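PDB 1J5U: protein archease from Thermotoga maritima, which probably activates the tRNA-splicing ligase RtcB by promoting its guanylylation, and binds calcium. Local coordinates for residues I77-K82 and V98-I103. Numbering follows the deposited sequence.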
loop_
_atom_site.group_PDB
_atom_site.type_symbol
_atom_site.label_atom_id
_atom_site.label_comp_id
_atom_site.label_asym_id
_atom_site.label_seq_id
_atom_site.Cartn_x
_atom_site.Cartn_y
_atom_site.Cartn_z
ATOM N N ILE A 77 -2.416 -3.598 -4.825
ATOM C CA ILE A 77 -3.226 -4.637 -4.187
ATOM C C ILE A 77 -3.896 -5.497 -5.285
ATOM O O ILE A 77 -4.025 -6.704 -5.140
ATOM C CB ILE A 77 -4.284 -3.996 -3.258
ATOM C CG1 ILE A 77 -3.570 -3.470 -1.991
ATOM C CG2 ILE A 77 -5.385 -5.022 -2.905
ATOM C CD1 ILE A 77 -4.330 -2.382 -1.207
ATOM N N LEU A 78 -4.294 -4.867 -6.384
ATOM C CA LEU A 78 -4.913 -5.588 -7.499
ATOM C C LEU A 78 -3.841 -6.509 -8.068
ATOM O O LEU A 78 -4.089 -7.692 -8.293
ATOM C CB LEU A 78 -5.414 -4.616 -8.581
ATOM C CG LEU A 78 -6.013 -5.213 -9.877
ATOM C CD1 LEU A 78 -7.212 -6.150 -9.563
ATOM C CD2 LEU A 78 -6.465 -4.074 -10.781
ATOM N N GLU A 79 -2.639 -5.976 -8.276
ATOM C CA GLU A 79 -1.550 -6.794 -8.797
ATOM C C GLU A 79 -1.244 -7.948 -7.858
ATOM O O GLU A 79 -0.935 -9.080 -8.306
ATOM C CB GLU A 79 -0.283 -5.947 -9.015
ATOM C CG GLU A 79 -0.346 -5.059 -10.261
ATOM C CD GLU A 79 -0.454 -5.878 -11.540
ATOM O OE1 GLU A 79 0.089 -7.006 -11.565
ATOM O OE2 GLU A 79 -1.068 -5.385 -12.512
ATOM N N ILE A 80 -1.297 -7.680 -6.550
ATOM C CA ILE A 80 -1.019 -8.744 -5.592
ATOM C C ILE A 80 -2.062 -9.866 -5.791
ATOM O O ILE A 80 -1.713 -11.045 -5.761
ATOM C CB ILE A 80 -1.040 -8.223 -4.126
ATOM C CG1 ILE A 80 0.279 -7.488 -3.821
ATOM C CG2 ILE A 80 -1.204 -9.412 -3.125
ATOM C CD1 ILE A 80 0.309 -6.805 -2.463
ATOM N N SER A 81 -3.325 -9.510 -6.010
ATOM C CA SER A 81 -4.351 -10.541 -6.232
ATOM C C SER A 81 -4.067 -11.306 -7.525
ATOM O O SER A 81 -4.600 -12.391 -7.738
ATOM C CB SER A 81 -5.772 -9.938 -6.280
ATOM O OG SER A 81 -6.050 -9.235 -7.483
ATOM N N LYS A 82 -3.217 -10.748 -8.385
ATOM C CA LYS A 82 -2.874 -11.410 -9.642
ATOM C C LYS A 82 -1.570 -12.167 -9.500
ATOM O O LYS A 82 -1.050 -12.716 -10.468
ATOM C CB LYS A 82 -2.753 -10.384 -10.780
ATOM C CG LYS A 82 -4.076 -9.732 -11.152
ATOM C CD LYS A 82 -3.924 -8.740 -12.292
ATOM C CE LYS A 82 -5.275 -8.146 -12.679
ATOM N NZ LYS A 82 -5.139 -7.157 -13.798
ATOM N N VAL A 98 7.651 1.085 -11.198
ATOM C CA VAL A 98 7.558 0.090 -10.141
ATOM C C VAL A 98 7.878 -1.303 -10.672
ATOM O O VAL A 98 7.265 -1.765 -11.630
ATOM C CB VAL A 98 6.127 0.100 -9.535
ATOM C CG1 VAL A 98 5.963 -1.043 -8.492
ATOM C CG2 VAL A 98 5.878 1.458 -8.884
ATOM N N THR A 99 8.865 -1.953 -10.073
ATOM C CA THR A 99 9.202 -3.309 -10.471
ATOM C C THR A 99 8.486 -4.236 -9.485
ATOM O O THR A 99 8.638 -4.092 -8.265
ATOM C CB THR A 99 10.716 -3.581 -10.367
ATOM O OG1 THR A 99 11.450 -2.594 -11.115
ATOM C CG2 THR A 99 11.042 -4.981 -10.935
ATOM N N PHE A 100 7.679 -5.150 -10.017
ATOM C CA PHE A 100 6.978 -6.132 -9.209
ATOM C C PHE A 100 7.737 -7.455 -9.309
ATOM O O PHE A 100 8.478 -7.680 -10.272
ATOM C CB PHE A 100 5.559 -6.363 -9.735
ATOM C CG PHE A 100 4.661 -5.170 -9.629
ATOM C CD1 PHE A 100 4.741 -4.129 -10.560
ATOM C CD2 PHE A 100 3.713 -5.102 -8.621
ATOM C CE1 PHE A 100 3.883 -3.044 -10.490
ATOM C CE2 PHE A 100 2.847 -4.017 -8.532
ATOM C CZ PHE A 100 2.925 -2.985 -9.467
ATOM N N ARG A 101 7.589 -8.308 -8.301
ATOM C CA ARG A 101 8.197 -9.635 -8.332
ATOM C C ARG A 101 7.079 -10.649 -8.113
ATOM O O ARG A 101 6.088 -10.369 -7.420
ATOM C CB ARG A 101 9.311 -9.780 -7.293
ATOM C CG ARG A 101 10.667 -9.311 -7.835
ATOM C CD ARG A 101 11.775 -9.392 -6.795
ATOM N NE ARG A 101 12.056 -10.764 -6.386
ATOM C CZ ARG A 101 12.971 -11.113 -5.481
ATOM N NH1 ARG A 101 13.709 -10.189 -4.880
ATOM N NH2 ARG A 101 13.141 -12.390 -5.170
ATOM N N LYS A 102 7.213 -11.809 -8.754
ATOM C CA LYS A 102 6.208 -12.846 -8.647
ATOM C C LYS A 102 6.162 -13.330 -7.212
ATOM O O LYS A 102 7.192 -13.539 -6.585
ATOM C CB LYS A 102 6.539 -14.017 -9.576
ATOM C CG LYS A 102 5.415 -14.994 -9.733
ATOM C CD LYS A 102 4.206 -14.325 -10.391
ATOM C CE LYS A 102 2.990 -15.252 -10.368
ATOM N NZ LYS A 102 1.805 -14.642 -11.007
ATOM N N ILE A 103 4.954 -13.495 -6.698
ATOM C CA ILE A 103 4.762 -13.954 -5.330
ATOM C C ILE A 103 4.936 -15.467 -5.256
ATOM O O ILE A 103 4.228 -16.205 -5.937
ATOM C CB ILE A 103 3.350 -13.585 -4.856
ATOM C CG1 ILE A 103 3.239 -12.062 -4.769
ATOM C CG2 ILE A 103 3.012 -14.308 -3.565
ATOM C CD1 ILE A 103 1.835 -11.573 -4.441
#
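The last turn of helix 66-81 and the residue after it, K82, rest against strand 95-105, the strand that pairs with 50-52, 54-61 and 84-92 in the four-stranded antiparallel sheet of this archease, and E79, I80 and K82 meet F100, I103 and K102 there. The methylenes of E79 come at the CE2-CZ part of the F100 ring obliquely, the two side chains crossing at about a right angle: CB of E79 is 3.7 Å from CE2 of F100, and CG of E79 is 3.8 Å from the same CE2. With CG anti to the carbonyl carbon (chi1 -76°) and a bend at chi2, the E79 chain lays its aliphatic half by the ring while its carboxylate, turned 56° from the ring plane, goes on to salt bridges with K56 and K58 of strand 54-61. Glutamate suits this buried place because its two CH2 groups feed the apolar contact and its charge is met by two lysines. CG1 of V98 lies over one face of the phenylalanine, 3.5 Å above its plane and offset toward the rim, and W76 meets the ring nearly at right angles. Replacing F100 by an alanine removes the ring, which is likely to leave the E79 methylenes and W76 without their aromatic partner and open a gap between helix and strand. Farther along the strand, the I103 side chain carries CD1 to within 4.0 Å of CG2 of I80; I49 touches both isoleucines, whose branched apolar chains suit contacts on several sides. At the outer border, NZ of K102 comes 3.5 Å from O of K82, while K102 also makes a cation-pi contact with W84. Inside, the contact thus rests on apolar packing, and the buried E79 carboxylate is probably balanced by the two lysines.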